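Local coordinates for protein bacillaene synthase dehydratase PksH (Bacillus subtilis, PDB 3HP0) that dehydrates the carrier-tethered (S)-3-hydroxy-3-methylglutaryl group to a 3-methylglutaconyl group during synthesis of the antibiotic bacillaene, at residues K10-F13 against C18-T21; P88-W93 against H219-A224; A131-S136 against W178-A183. One frame throughout, in Å; residues are numbered along the deposited sequence.

Interaction 1: K10-F13 against C18-T21; sequences KVRF and CYIT
Lys10-Phe13 and Cys18-Thr21 pair as the two antiparallel arms of a beta hairpin that opens the crotonase fold and forms one border of its five-stranded sheet. Lys10 faces Thr21 and Arg12 faces Tyr19 as hydrogen-bonded pairs, each closed by two backbone bonds; the shortest joins Lys10 N to Thr21 O at 2.7 Å. The non-hydrogen-bonded pair Val11-Ile20 lies between them, and Phe13-Cys18 follows toward the turn.

On the face carrying Arg12 and Tyr19, the guanidinium lies almost flat over the phenol ring, planes 19° apart, with Arg12 CZ 4.5 Å from the Tyr19 ring centroid in a cation-pi stack. Arg12 NH1 does the touching, 3.8 Å from Tyr19 CD2. Arg12 CG stands anti to the backbone N (chi1 -173°), and bends at chi2 and chi3 fold the chain back across the ring. On the other face, Cys18 SG sits over the Phe13 ring, 4.2 Å from its centroid, and also meets Val11 CG1 at 3.8 Å.

Strand 17-22 continues the sheet through backbone bonds from Cys18 and Ile20 to strand 53-57, while helix 34-48 packs against Val11, Phe13, Cys18 and Ile20.

Interaction 2: P88-W93 against H219-A224; sequences PLYDLW and HQVSRA
Tyr90, on helix 87-98, reaches across to the first turn of helix 220-235 and ends in a hydrogen bond to the backbone carbonyl of Val221. This is a helix-to-helix contact inside the crotonase fold; between these two segments it is carried mainly by one long side chain, though Val221 also packs on Met94 and Gln97 of helix 87-98.

From the backbone, CB of Tyr90 already heads toward the other helix. CG then stands anti to the backbone N (chi1 -159°), which carries the ring outward from its own helix. Of the ring atoms, Tyr90 CE2 is the first to meet the partner segment: it lies 3.7 Å from Val221 O and 4.0 Å from Val221 CG1, the latter an apolar contact in which the two side chains lie side by side and run opposite ways. Tyr90 CZ comes next, 3.6 Å from Val221 O, and the carbonyl oxygen sits at the ring's edge, in its plane. At the tip, Tyr90 OH donates to Val221 O over 2.7 Å; the hydroxyl of this buried tyrosine is thus paired with main chain, the donor tilted 29° from the carbonyl plane. The ring also meets Phe150 of helix 148-155, and a salt bridge from Asp91 to Lys225 ties the same two helices a little further along.

Val221 lies in the first turn, just after His219 at the N-cap position. His219 O accepts both the backbone N of Arg223 and the hydroxyl of Ser222, with Ser222 OG 3.1 Å from His219 O. Beyond the hydroxyl of Tyr90, the methyl CB of Ala224 lies 4.2 Å from Tyr90 OH.

Interaction 3: A131-S136 against W178-A183; sequences ASFSLS and WGLIDA
Phe133 turns one face of its ring to Leu180, and a single methyl does the touching. Leu180 CD2 stands 3.6 Å above the ring plane, displaced from the middle toward the rim on the CG side. Leu180 CD2 lies 3.9 Å from the Phe133 ring centroid and 23° off the ring normal, which makes this a CH-pi contact. The nearest ring atom is Phe133 CG, 3.6 Å from Leu180 CD2; CD1 and CD2 of the ring follow at nearly equal distances, so the methyl sits over the root of the ring rather than over its far end.

That far end belongs to Ile181. Ile181 CG2 approaches Phe133 CZ obliquely, to 3.8 Å. Two consecutive residues therefore divide the ring between them, Leu180 at the base and Ile181 at the tip, and in each pair the side chains run across one another at a slant. With chi1 at 174°, Leu180 swings CG away from its amide nitrogen and sends CD2 over the phenyl group, whereas Ile181 holds CG1 between N and the carbonyl carbon (chi1 50°) and presents CG2 to the ring.

In the crotonase fold seen here, this apolar contact joins strand 132-134, which pairs in parallel with strand 110-112, to the loop that follows helix 172-178. Gly179 makes the exit from that helix with positive phi, just before the two residues that pack on Phe133. Leu116 of helix 115-121 touches both Phe133 and Leu180, and Ala175 of helix 172-178 touches all three apolar side chains. The Phe133 side chain is about 10 Å from that of Glu137, an active-site residue a few positions further along the chain.

Overall arrangement
Three separate parts of one crotonase-family domain are fastened here. Interaction 1 comes first along the chain, as a hairpin at one border of the five-stranded sheet. Interaction 2 brings together helices 87-98 and 220-235, far apart in sequence, and interaction 3 is nested within the long stretch of chain that interaction 2 spans. Interaction 1 lies about 23 Å, centre to centre, from each of the other two, whose centres are about 20 Å apart, and none touches another. Helix 34-48 links the first two, packing on both the hairpin and helix 87-98. Interactions 1 and 2 lie away from the catalytic residues Asp68 and Glu137, whereas Glu137 follows strand 132-134 of interaction 3 by three residues in the chain.

Interaction 1: K10-F13 against C18-T21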
ATOM      1  N   LYS A  10       1.100   5.089  14.963  1.00 54.41           N
ATOM      2  CA  LYS A  10       1.278   4.677  16.347  1.00 54.62           C
ATOM      3  C   LYS A  10       2.109   3.401  16.300  1.00 52.99           C
ATOM      4  O   LYS A  10       1.652   2.374  15.803  1.00 53.81           O
ATOM      5  CB  LYS A  10      -0.057   4.351  17.020  1.00 56.75           C
ATOM      6  CG  LYS A  10      -1.240   5.222  16.644  1.00 60.38           C
ATOM      7  CD  LYS A  10      -2.466   4.804  17.453  1.00 63.08           C
ATOM      8  CE  LYS A  10      -3.774   5.131  16.736  1.00 65.73           C
ATOM      9  NZ  LYS A  10      -4.014   6.592  16.521  1.00 67.19           N
ATOM     10  N   VAL A  11       3.331   3.456  16.803  1.00 51.74           N
ATOM     11  CA  VAL A  11       4.166   2.267  16.796  1.00 50.09           C
ATOM     12  C   VAL A  11       4.049   1.554  18.139  1.00 50.41           C
ATOM     13  O   VAL A  11       3.896   2.186  19.187  1.00 49.60           O
ATOM     14  CB  VAL A  11       5.638   2.621  16.502  1.00 49.02           C
ATOM     15  CG1 VAL A  11       6.473   1.346  16.362  1.00 46.41           C
ATOM     16  CG2 VAL A  11       5.715   3.439  15.229  1.00 46.39           C
ATOM     17  N   ARG A  12       4.113   0.229  18.098  1.00 50.81           N
ATOM     18  CA  ARG A  12       3.990  -0.567  19.305  1.00 50.64           C
ATOM     19  C   ARG A  12       4.683  -1.912  19.115  1.00 50.05           C
ATOM     20  O   ARG A  12       4.243  -2.735  18.311  1.00 48.81           O
ATOM     21  CB  ARG A  12       2.505  -0.787  19.614  1.00 52.55           C
ATOM     22  CG  ARG A  12       2.220  -1.465  20.933  1.00 55.27           C
ATOM     23  CD  ARG A  12       1.265  -2.629  20.752  1.00 59.02           C
ATOM     24  NE  ARG A  12       0.037  -2.285  20.034  1.00 62.84           N
ATOM     25  CZ  ARG A  12      -0.856  -3.188  19.631  1.00 64.52           C
ATOM     26  NH1 ARG A  12      -0.648  -4.478  19.876  1.00 64.78           N
ATOM     27  NH2 ARG A  12      -1.952  -2.818  18.979  1.00 64.37           N
ATOM     28  N   PHE A  13       5.773  -2.123  19.848  1.00 48.98           N
ATOM     29  CA  PHE A  13       6.505  -3.373  19.763  1.00 48.11           C
ATOM     30  C   PHE A  13       5.950  -4.372  20.757  1.00 48.17           C
ATOM     31  O   PHE A  13       5.426  -3.996  21.810  1.00 48.20           O
ATOM     32  CB  PHE A  13       7.990  -3.170  20.061  1.00 47.77           C
ATOM     33  CG  PHE A  13       8.707  -2.344  19.042  1.00 47.70           C
ATOM     34  CD1 PHE A  13       8.572  -0.960  19.030  1.00 47.71           C
ATOM     35  CD2 PHE A  13       9.529  -2.949  18.099  1.00 46.36           C
ATOM     36  CE1 PHE A  13       9.251  -0.191  18.096  1.00 48.16           C
ATOM     37  CE2 PHE A  13      10.212  -2.193  17.161  1.00 47.77           C
ATOM     38  CZ  PHE A  13      10.076  -0.808  17.157  1.00 48.09           C
ATOM     39  N   CYS A  18       6.414  -5.875  15.416  1.00 34.22           N
ATOM     40  CA  CYS A  18       6.240  -4.436  15.448  1.00 34.54           C
ATOM     41  C   CYS A  18       4.929  -4.040  14.776  1.00 35.45           C
ATOM     42  O   CYS A  18       4.677  -4.406  13.628  1.00 35.82           O
ATOM     43  CB  CYS A  18       7.388  -3.722  14.747  1.00 32.93           C
ATOM     44  SG  CYS A  18       7.063  -1.957  14.613  1.00 32.83           S
ATOM     45  N   TYR A  19       4.095  -3.295  15.497  1.00 35.78           N
ATOM     46  CA  TYR A  19       2.810  -2.860  14.972  1.00 35.23           C
ATOM     47  C   TYR A  19       2.851  -1.395  14.576  1.00 35.78           C
ATOM     48  O   TYR A  19       3.134  -0.516  15.395  1.00 33.98           O
ATOM     49  CB  TYR A  19       1.699  -3.067  16.009  1.00 36.16           C
ATOM     50  CG  TYR A  19       1.426  -4.517  16.361  1.00 35.10           C
ATOM     51  CD1 TYR A  19       0.451  -5.254  15.691  1.00 34.78           C
ATOM     52  CD2 TYR A  19       2.162  -5.150  17.352  1.00 34.22           C
ATOM     53  CE1 TYR A  19       0.222  -6.593  16.005  1.00 35.24           C
ATOM     54  CE2 TYR A  19       1.946  -6.477  17.676  1.00 33.93           C
ATOM     55  CZ  TYR A  19       0.982  -7.199  17.005  1.00 36.45           C
ATOM     56  OH  TYR A  19       0.796  -8.525  17.343  1.00 36.35           O
ATOM     57  N   ILE A  20       2.583  -1.149  13.301  1.00 36.83           N
ATOM     58  CA  ILE A  20       2.543   0.197  12.766  1.00 38.96           C
ATOM     59  C   ILE A  20       1.073   0.437  12.487  1.00 40.98           C
ATOM     60  O   ILE A  20       0.477  -0.268  11.675  1.00 40.50           O
ATOM     61  CB  ILE A  20       3.311   0.314  11.445  1.00 36.50           C
ATOM     62  CG1 ILE A  20       4.810   0.184  11.692  1.00 34.73           C
ATOM     63  CG2 ILE A  20       2.977   1.639  10.783  1.00 38.67           C
ATOM     64  CD1 ILE A  20       5.632   0.185  10.423  1.00 35.13           C
ATOM     65  N   THR A  21       0.493   1.414  13.178  1.00 43.42           N
ATOM     66  CA  THR A  21      -0.913   1.741  13.009  1.00 46.68           C
ATOM     67  C   THR A  21      -1.042   3.139  12.456  1.00 49.28           C
ATOM     68  O   THR A  21      -0.573   4.104  13.058  1.00 49.43           O
ATOM     69  CB  THR A  21      -1.670   1.661  14.343  1.00 46.04           C
ATOM     70  OG1 THR A  21      -1.611   0.327  14.862  1.00 47.37           O
ATOM     71  CG2 THR A  21      -3.120   2.034  14.150  1.00 46.13           C
TER

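Interaction 2: P88-W93 against H219-A224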
ATOM      1  N   PRO A  88       9.973   7.941  -2.685  1.00 42.09           N
ATOM      2  CA  PRO A  88       9.991   7.498  -1.289  1.00 40.33           C
ATOM      3  C   PRO A  88       8.911   6.438  -1.022  1.00 38.94           C
ATOM      4  O   PRO A  88       9.169   5.410  -0.386  1.00 38.40           O
ATOM      5  CB  PRO A  88       9.749   8.797  -0.521  1.00 40.40           C
ATOM      6  CG  PRO A  88      10.430   9.808  -1.383  1.00 39.84           C
ATOM      7  CD  PRO A  88       9.972   9.412  -2.766  1.00 40.78           C
ATOM      8  N   LEU A  89       7.701   6.693  -1.512  1.00 35.44           N
ATOM      9  CA  LEU A  89       6.599   5.758  -1.335  1.00 32.88           C
ATOM     10  C   LEU A  89       6.917   4.416  -2.005  1.00 30.93           C
ATOM     11  O   LEU A  89       6.711   3.348  -1.419  1.00 30.69           O
ATOM     12  CB  LEU A  89       5.315   6.333  -1.941  1.00 32.53           C
ATOM     13  CG  LEU A  89       4.076   5.439  -1.837  1.00 33.81           C
ATOM     14  CD1 LEU A  89       3.709   5.256  -0.370  1.00 33.46           C
ATOM     15  CD2 LEU A  89       2.909   6.057  -2.598  1.00 34.30           C
ATOM     16  N   TYR A  90       7.421   4.475  -3.233  1.00 26.70           N
ATOM     17  CA  TYR A  90       7.745   3.261  -3.971  1.00 24.68           C
ATOM     18  C   TYR A  90       8.804   2.442  -3.248  1.00 26.42           C
ATOM     19  O   TYR A  90       8.666   1.227  -3.114  1.00 26.14           O
ATOM     20  CB  TYR A  90       8.233   3.600  -5.373  1.00 19.18           C
ATOM     21  CG  TYR A  90       8.118   2.455  -6.361  1.00 18.35           C
ATOM     22  CD1 TYR A  90       7.005   2.346  -7.205  1.00 14.64           C
ATOM     23  CD2 TYR A  90       9.129   1.492  -6.471  1.00 15.05           C
ATOM     24  CE1 TYR A  90       6.909   1.329  -8.134  1.00 14.18           C
ATOM     25  CE2 TYR A  90       9.036   0.454  -7.405  1.00 14.14           C
ATOM     26  CZ  TYR A  90       7.929   0.385  -8.236  1.00 17.32           C
ATOM     27  OH  TYR A  90       7.853  -0.594  -9.202  1.00 19.33           O
ATOM     28  N   ASP A  91       9.856   3.110  -2.776  1.00 28.20           N
ATOM     29  CA  ASP A  91      10.936   2.430  -2.064  1.00 28.54           C
ATOM     30  C   ASP A  91      10.469   1.838  -0.749  1.00 27.02           C
ATOM     31  O   ASP A  91      10.981   0.812  -0.314  1.00 25.30           O
ATOM     32  CB  ASP A  91      12.108   3.380  -1.824  1.00 30.36           C
ATOM     33  CG  ASP A  91      12.864   3.676  -3.093  1.00 33.13           C
ATOM     34  OD1 ASP A  91      13.080   2.726  -3.875  1.00 35.19           O
ATOM     35  OD2 ASP A  91      13.240   4.845  -3.311  1.00 36.99           O
ATOM     36  N   LEU A  92       9.499   2.495  -0.124  1.00 27.00           N
ATOM     37  CA  LEU A  92       8.921   2.013   1.123  1.00 26.48           C
ATOM     38  C   LEU A  92       8.222   0.682   0.830  1.00 26.86           C
ATOM     39  O   LEU A  92       8.454  -0.323   1.511  1.00 28.70           O
ATOM     40  CB  LEU A  92       7.910   3.023   1.645  1.00 26.64           C
ATOM     41  CG  LEU A  92       6.997   2.622   2.802  1.00 28.56           C
ATOM     42  CD1 LEU A  92       7.809   2.117   3.985  1.00 28.88           C
ATOM     43  CD2 LEU A  92       6.158   3.828   3.184  1.00 27.99           C
ATOM     44  N   TRP A  93       7.380   0.670  -0.198  1.00 24.68           N
ATOM     45  CA  TRP A  93       6.677  -0.551  -0.554  1.00 22.69           C
ATOM     46  C   TRP A  93       7.679  -1.630  -0.929  1.00 23.27           C
ATOM     47  O   TRP A  93       7.448  -2.812  -0.674  1.00 20.96           O
ATOM     48  CB  TRP A  93       5.706  -0.300  -1.708  1.00 21.29           C
ATOM     49  CG  TRP A  93       4.506   0.523  -1.306  1.00 21.10           C
ATOM     50  CD1 TRP A  93       4.034   0.717  -0.040  1.00 20.80           C
ATOM     51  CD2 TRP A  93       3.617   1.228  -2.177  1.00 19.91           C
ATOM     52  NE1 TRP A  93       2.907   1.500  -0.068  1.00 22.15           N
ATOM     53  CE2 TRP A  93       2.627   1.829  -1.367  1.00 21.36           C
ATOM     54  CE3 TRP A  93       3.560   1.415  -3.566  1.00 20.03           C
ATOM     55  CZ2 TRP A  93       1.588   2.605  -1.900  1.00 22.36           C
ATOM     56  CZ3 TRP A  93       2.532   2.187  -4.097  1.00 20.41           C
ATOM     57  CH2 TRP A  93       1.559   2.772  -3.264  1.00 21.38           C
ATOM     58  N   HIS A 219      13.055  -9.479 -10.398  1.00 29.71           N
ATOM     59  CA  HIS A 219      13.292  -8.022 -10.404  1.00 32.43           C
ATOM     60  C   HIS A 219      12.122  -7.215 -10.970  1.00 29.77           C
ATOM     61  O   HIS A 219      12.244  -6.021 -11.226  1.00 29.06           O
ATOM     62  CB  HIS A 219      14.550  -7.677 -11.219  1.00 35.31           C
ATOM     63  CG  HIS A 219      15.834  -8.100 -10.577  1.00 39.00           C
ATOM     64  ND1 HIS A 219      17.066  -7.690 -11.043  1.00 41.16           N
ATOM     65  CD2 HIS A 219      16.084  -8.888  -9.504  1.00 40.96           C
ATOM     66  CE1 HIS A 219      18.017  -8.205 -10.284  1.00 41.58           C
ATOM     67  NE2 HIS A 219      17.448  -8.936  -9.342  1.00 42.26           N
ATOM     68  N   GLN A 220      10.996  -7.887 -11.166  1.00 30.00           N
ATOM     69  CA  GLN A 220       9.784  -7.292 -11.714  1.00 29.18           C
ATOM     70  C   GLN A 220       9.473  -5.918 -11.115  1.00 28.30           C
ATOM     71  O   GLN A 220       9.307  -4.944 -11.838  1.00 27.14           O
ATOM     72  CB  GLN A 220       8.625  -8.241 -11.451  1.00 32.53           C
ATOM     73  CG  GLN A 220       7.367  -7.962 -12.209  1.00 38.20           C
ATOM     74  CD  GLN A 220       6.154  -8.555 -11.511  1.00 39.78           C
ATOM     75  OE1 GLN A 220       6.181  -9.703 -11.058  1.00 37.48           O
ATOM     76  NE2 GLN A 220       5.081  -7.768 -11.422  1.00 39.92           N
ATOM     77  N   VAL A 221       9.393  -5.852  -9.789  1.00 27.37           N
ATOM     78  CA  VAL A 221       9.092  -4.609  -9.096  1.00 26.72           C
ATOM     79  C   VAL A 221      10.114  -3.496  -9.329  1.00 26.53           C
ATOM     80  O   VAL A 221       9.746  -2.389  -9.738  1.00 24.34           O
ATOM     81  CB  VAL A 221       8.956  -4.836  -7.572  1.00 27.73           C
ATOM     82  CG1 VAL A 221       8.844  -3.482  -6.854  1.00 27.29           C
ATOM     83  CG2 VAL A 221       7.723  -5.694  -7.283  1.00 26.54           C
ATOM     84  N   SER A 222      11.388  -3.783  -9.063  1.00 25.75           N
ATOM     85  CA  SER A 222      12.440  -2.781  -9.262  1.00 27.32           C
ATOM     86  C   SER A 222      12.607  -2.380 -10.736  1.00 25.96           C
ATOM     87  O   SER A 222      12.827  -1.213 -11.052  1.00 26.65           O
ATOM     88  CB  SER A 222      13.778  -3.290  -8.702  1.00 26.22           C
ATOM     89  OG  SER A 222      14.195  -4.472  -9.359  1.00 29.42           O
ATOM     90  N   ARG A 223      12.480  -3.350 -11.633  1.00 25.16           N
ATOM     91  CA  ARG A 223      12.629  -3.098 -13.058  1.00 27.12           C
ATOM     92  C   ARG A 223      11.599  -2.112 -13.614  1.00 26.93           C
ATOM     93  O   ARG A 223      11.849  -1.430 -14.608  1.00 27.59           O
ATOM     94  CB  ARG A 223      12.538  -4.420 -13.824  1.00 29.78           C
ATOM     95  CG  ARG A 223      12.618  -4.259 -15.329  1.00 35.03           C
ATOM     96  CD  ARG A 223      12.570  -5.600 -16.046  1.00 38.24           C
ATOM     97  NE  ARG A 223      13.626  -6.501 -15.598  1.00 42.47           N
ATOM     98  CZ  ARG A 223      13.952  -7.636 -16.211  1.00 46.00           C
ATOM     99  NH1 ARG A 223      13.302  -8.013 -17.309  1.00 46.15           N
ATOM    100  NH2 ARG A 223      14.926  -8.398 -15.722  1.00 46.94           N
ATOM    101  N   ALA A 224      10.443  -2.034 -12.965  1.00 23.83           N
ATOM    102  CA  ALA A 224       9.371  -1.156 -13.409  1.00 21.49           C
ATOM    103  C   ALA A 224       9.345   0.199 -12.716  1.00 22.02           C
ATOM    104  O   ALA A 224       8.618   1.091 -13.144  1.00 22.34           O
ATOM    105  CB  ALA A 224       8.029  -1.857 -13.201  1.00 22.90           C
TER

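Interaction 3: A131-S136 against W178-A183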
ATOM      1  N   ALA A 131     -13.405  -6.138   4.149  1.00 37.74           N
ATOM      2  CA  ALA A 131     -12.487  -5.624   3.134  1.00 35.05           C
ATOM      3  C   ALA A 131     -12.988  -5.634   1.688  1.00 32.56           C
ATOM      4  O   ALA A 131     -13.551  -6.615   1.209  1.00 33.44           O
ATOM      5  CB  ALA A 131     -11.155  -6.375   3.219  1.00 32.43           C
ATOM      6  N   SER A 132     -12.785  -4.519   1.003  1.00 30.67           N
ATOM      7  CA  SER A 132     -13.137  -4.402  -0.401  1.00 31.62           C
ATOM      8  C   SER A 132     -11.997  -3.588  -1.013  1.00 30.05           C
ATOM      9  O   SER A 132     -11.416  -2.724  -0.357  1.00 27.83           O
ATOM     10  CB  SER A 132     -14.481  -3.693  -0.588  1.00 33.51           C
ATOM     11  OG  SER A 132     -14.384  -2.318  -0.262  1.00 39.69           O
ATOM     12  N   PHE A 133     -11.684  -3.858  -2.274  1.00 30.58           N
ATOM     13  CA  PHE A 133     -10.571  -3.192  -2.942  1.00 31.25           C
ATOM     14  C   PHE A 133     -10.988  -2.549  -4.258  1.00 31.85           C
ATOM     15  O   PHE A 133     -11.734  -3.149  -5.024  1.00 33.97           O
ATOM     16  CB  PHE A 133      -9.466  -4.237  -3.183  1.00 29.00           C
ATOM     17  CG  PHE A 133      -9.115  -5.031  -1.956  1.00 25.01           C
ATOM     18  CD1 PHE A 133      -8.111  -4.601  -1.094  1.00 26.34           C
ATOM     19  CD2 PHE A 133      -9.840  -6.172  -1.623  1.00 26.53           C
ATOM     20  CE1 PHE A 133      -7.831  -5.290   0.090  1.00 25.98           C
ATOM     21  CE2 PHE A 133      -9.577  -6.872  -0.446  1.00 25.97           C
ATOM     22  CZ  PHE A 133      -8.567  -6.430   0.417  1.00 27.27           C
ATOM     23  N   SER A 134     -10.497  -1.345  -4.538  1.00 32.94           N
ATOM     24  CA  SER A 134     -10.870  -0.681  -5.786  1.00 35.26           C
ATOM     25  C   SER A 134      -9.851   0.290  -6.394  1.00 34.48           C
ATOM     26  O   SER A 134      -9.028   0.888  -5.696  1.00 33.88           O
ATOM     27  CB  SER A 134     -12.202   0.053  -5.605  1.00 35.59           C
ATOM     28  OG  SER A 134     -12.056   1.151  -4.722  1.00 36.47           O
ATOM     29  N   LEU A 135      -9.933   0.429  -7.714  1.00 34.60           N
ATOM     30  CA  LEU A 135      -9.069   1.318  -8.485  1.00 35.51           C
ATOM     31  C   LEU A 135      -9.980   2.118  -9.406  1.00 37.32           C
ATOM     32  O   LEU A 135     -10.415   1.616 -10.441  1.00 37.38           O
ATOM     33  CB  LEU A 135      -8.079   0.514  -9.327  1.00 34.17           C
ATOM     34  CG  LEU A 135      -7.080  -0.378  -8.589  1.00 32.24           C
ATOM     35  CD1 LEU A 135      -6.178  -1.068  -9.582  1.00 31.80           C
ATOM     36  CD2 LEU A 135      -6.256   0.465  -7.629  1.00 34.28           C
ATOM     37  N   SER A 136     -10.269   3.359  -9.018  1.00 38.73           N
ATOM     38  CA  SER A 136     -11.151   4.234  -9.784  1.00 40.51           C
ATOM     39  C   SER A 136     -10.398   5.300 -10.584  1.00 41.21           C
ATOM     40  O   SER A 136     -10.996   6.026 -11.380  1.00 41.45           O
ATOM     41  CB  SER A 136     -12.142   4.921  -8.835  1.00 41.69           C
ATOM     42  OG  SER A 136     -11.470   5.747  -7.890  1.00 43.75           O
ATOM     43  N   TRP A 178      -8.054 -14.435  -6.282  1.00 28.30           N
ATOM     44  CA  TRP A 178      -7.016 -13.872  -7.142  1.00 27.76           C
ATOM     45  C   TRP A 178      -5.606 -13.866  -6.553  1.00 27.20           C
ATOM     46  O   TRP A 178      -4.622 -13.803  -7.287  1.00 28.36           O
ATOM     47  CB  TRP A 178      -7.383 -12.444  -7.538  1.00 27.44           C
ATOM     48  CG  TRP A 178      -8.651 -12.332  -8.330  1.00 28.21           C
ATOM     49  CD1 TRP A 178      -9.466 -13.351  -8.738  1.00 29.49           C
ATOM     50  CD2 TRP A 178      -9.244 -11.123  -8.820  1.00 28.80           C
ATOM     51  NE1 TRP A 178     -10.525 -12.850  -9.454  1.00 29.95           N
ATOM     52  CE2 TRP A 178     -10.411 -11.487  -9.526  1.00 29.56           C
ATOM     53  CE3 TRP A 178      -8.894  -9.768  -8.744  1.00 27.62           C
ATOM     54  CZ2 TRP A 178     -11.237 -10.543 -10.141  1.00 31.02           C
ATOM     55  CZ3 TRP A 178      -9.713  -8.833  -9.355  1.00 30.10           C
ATOM     56  CH2 TRP A 178     -10.869  -9.226 -10.051  1.00 30.42           C
ATOM     57  N   GLY A 179      -5.502 -13.924  -5.233  1.00 26.05           N
ATOM     58  CA  GLY A 179      -4.194 -13.908  -4.616  1.00 22.48           C
ATOM     59  C   GLY A 179      -3.856 -12.550  -4.036  1.00 21.05           C
ATOM     60  O   GLY A 179      -2.765 -12.375  -3.498  1.00 18.95           O
ATOM     61  N   LEU A 180      -4.779 -11.589  -4.154  1.00 19.43           N
ATOM     62  CA  LEU A 180      -4.559 -10.252  -3.607  1.00 19.50           C
ATOM     63  C   LEU A 180      -4.342 -10.345  -2.100  1.00 22.58           C
ATOM     64  O   LEU A 180      -3.533  -9.619  -1.532  1.00 25.25           O
ATOM     65  CB  LEU A 180      -5.749  -9.337  -3.894  1.00 19.88           C
ATOM     66  CG  LEU A 180      -5.669  -7.954  -3.218  1.00 21.15           C
ATOM     67  CD1 LEU A 180      -4.271  -7.357  -3.396  1.00 18.22           C
ATOM     68  CD2 LEU A 180      -6.721  -7.016  -3.804  1.00 19.50           C
ATOM     69  N   ILE A 181      -5.073 -11.235  -1.445  1.00 24.05           N
ATOM     70  CA  ILE A 181      -4.907 -11.417  -0.024  1.00 27.53           C
ATOM     71  C   ILE A 181      -4.774 -12.910   0.268  1.00 28.71           C
ATOM     72  O   ILE A 181      -5.406 -13.746  -0.390  1.00 29.08           O
ATOM     73  CB  ILE A 181      -6.107 -10.811   0.805  1.00 29.27           C
ATOM     74  CG1 ILE A 181      -7.429 -11.296   0.241  1.00 30.38           C
ATOM     75  CG2 ILE A 181      -6.058  -9.283   0.815  1.00 30.37           C
ATOM     76  CD1 ILE A 181      -7.867 -12.596   0.849  1.00 37.79           C
ATOM     77  N   ASP A 182      -3.926 -13.241   1.235  1.00 27.87           N
ATOM     78  CA  ASP A 182      -3.710 -14.620   1.650  1.00 30.50           C
ATOM     79  C   ASP A 182      -4.575 -14.710   2.904  1.00 32.95           C
ATOM     80  O   ASP A 182      -4.385 -13.938   3.835  1.00 38.96           O
ATOM     81  CB  ASP A 182      -2.232 -14.847   2.035  1.00 28.48           C
ATOM     82  CG  ASP A 182      -1.261 -14.159   1.095  1.00 26.93           C
ATOM     83  OD1 ASP A 182      -0.958 -12.959   1.294  1.00 24.73           O
ATOM     84  OD2 ASP A 182      -0.779 -14.800   0.133  1.00 28.60           O
ATOM     85  N   ALA A 183      -5.547 -15.606   2.934  1.00 32.50           N
ATOM     86  CA  ALA A 183      -6.398 -15.751   4.131  1.00 32.16           C
ATOM     87  C   ALA A 183      -7.167 -14.506   4.607  1.00 32.89           C
ATOM     88  O   ALA A 183      -6.665 -13.388   4.634  1.00 32.82           O
ATOM     89  CB  ALA A 183      -5.579 -16.275   5.281  1.00 29.91           C
TER